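PDB 3Q87: Trm112p-like protein from Encephalitozoon cuniculi, which activates methyltransferases that act in translation, here by forming a complex with Mtq2, the enzyme that methylates the termination factor eRF1. Local coordinates for the interface of chains A and B. Numbering follows the deposited sequence. Chains: chain A, Putative uncharacterized protein ECU08_1170; chain B, N6 adenine specific DNA methylase.

The interface of chains A and B. Residues chain A 7-8, 40-41; chain B 26, 48, 78-79.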
# COMPACT_ATOMS: atom_id res chain seq x y z
N GLY A 7 5.38 0.86 -9.63
CA GLY A 7 5.91 -0.47 -9.37
C GLY A 7 5.04 -1.32 -8.45
O GLY A 7 5.26 -2.52 -8.31
N LEU A 8 4.05 -0.70 -7.83
CA LEU A 8 3.30 -1.34 -6.74
C LEU A 8 1.83 -1.55 -7.05
O LEU A 8 1.15 -2.35 -6.41
CB LEU A 8 3.43 -0.49 -5.47
CG LEU A 8 4.75 -0.67 -4.72
CD1 LEU A 8 5.24 0.62 -4.11
CD2 LEU A 8 4.60 -1.75 -3.67
N PHE A 40 12.45 1.51 -4.04
CA PHE A 40 11.53 1.17 -5.12
C PHE A 40 11.82 -0.18 -5.79
O PHE A 40 12.88 -0.78 -5.58
CB PHE A 40 11.42 2.30 -6.16
CG PHE A 40 12.66 2.48 -7.00
CD1 PHE A 40 13.82 3.05 -6.47
CD2 PHE A 40 12.66 2.14 -8.35
CE1 PHE A 40 14.96 3.24 -7.25
CE2 PHE A 40 13.79 2.33 -9.15
CZ PHE A 40 14.94 2.89 -8.59
N ASN A 41 10.86 -0.67 -6.57
CA ASN A 41 10.97 -1.96 -7.25
C ASN A 41 11.70 -1.80 -8.57
O ASN A 41 11.08 -1.70 -9.65
CB ASN A 41 9.57 -2.54 -7.45
CG ASN A 41 8.78 -2.53 -6.16
OD1 ASN A 41 8.98 -3.38 -5.29
ND2 ASN A 41 7.89 -1.56 -6.02
N ILE B 26 9.67 -2.23 1.84
CA ILE B 26 8.50 -1.59 1.25
C ILE B 26 7.30 -2.13 2.02
O ILE B 26 7.05 -3.33 2.01
CB ILE B 26 8.35 -1.88 -0.26
CG1 ILE B 26 9.53 -1.29 -1.04
CG2 ILE B 26 7.05 -1.27 -0.80
CD1 ILE B 26 9.49 -1.64 -2.55
N VAL B 48 3.44 2.48 1.43
CA VAL B 48 2.24 2.77 0.69
C VAL B 48 1.08 2.63 1.66
O VAL B 48 0.99 1.64 2.36
CB VAL B 48 2.06 1.80 -0.50
CG1 VAL B 48 0.77 2.15 -1.28
CG2 VAL B 48 3.27 1.90 -1.41
N SER B 78 5.56 -6.72 -5.14
CA SER B 78 6.40 -5.55 -4.95
C SER B 78 6.46 -5.11 -3.49
O SER B 78 7.20 -4.20 -3.15
CB SER B 78 5.91 -4.42 -5.84
OG SER B 78 6.10 -4.77 -7.20
N VAL B 79 5.70 -5.77 -2.64
CA VAL B 79 5.62 -5.38 -1.23
C VAL B 79 6.33 -6.40 -0.34
O VAL B 79 6.12 -7.61 -0.48
CB VAL B 79 4.15 -5.23 -0.78
CG1 VAL B 79 4.05 -4.96 0.74
CG2 VAL B 79 3.48 -4.15 -1.60
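The end of the 3-10 helix 3-7 of chain A, with A:Leu8 just beyond it, and the loop residues A:Phe40 and A:Asn41 ahead of helix 42-59 meet the 3-10 helix 76-78 and B:Val79 of chain B, together with its strands 26-30 and 46-51. This small patch, mixing hydrogen bonding with apolar packing, is part of the heterodimer interface by which the Trm112 activator holds the Mtq2 methyltransferase. The B:Ser78 hydroxyl OG donates a hydrogen bond to the A:Gly7 carbonyl O (2.6 Å). The donor approaches well out beyond the oxygen (C=O...OG angle 159°), tilted 20° from the carbonyl plane. A:Leu8 forks over the apolar surface: CD2 presses tightly on B:Val79 CG2 (3.4 Å), the two side chains crossing at about a right angle, and also meets B:Ile26 CG2 (3.8 Å). The A:Leu8 and B:Val48 side chains pass in opposite directions, A:Leu8 CD1 touching B:Val48 CG2 (3.6 Å). B:Ile26 extends its longer branch (chi2 176°) to the A:Asn41 amide, where CD1 lies 3.3 Å from OD1. The amide carbon CG of A:Asn41 packs on B:Ser78 CB (3.4 Å). As modelled, A:Asn41 OD1 faces the B:Ser78 carbonyl O at 2.9 Å, a doubtful pairing of two acceptors; with the amide oxygen and nitrogen exchanged, the nitrogen could donate a hydrogen bond there. B:Ser78 would then be held through both its hydroxyl and its backbone carbonyl. In chain A the A:Gly7-A:Leu8 segment shortly precedes A:Cys11 and A:Cys14, which bind the zinc ion, while A:Asn41 leads into helix 42-59; in chain B the patch lies near the beginnings of strands 26-30 and 46-51 of the Rossmann-like methyltransferase fold, beside the turn leading into strand 81-84.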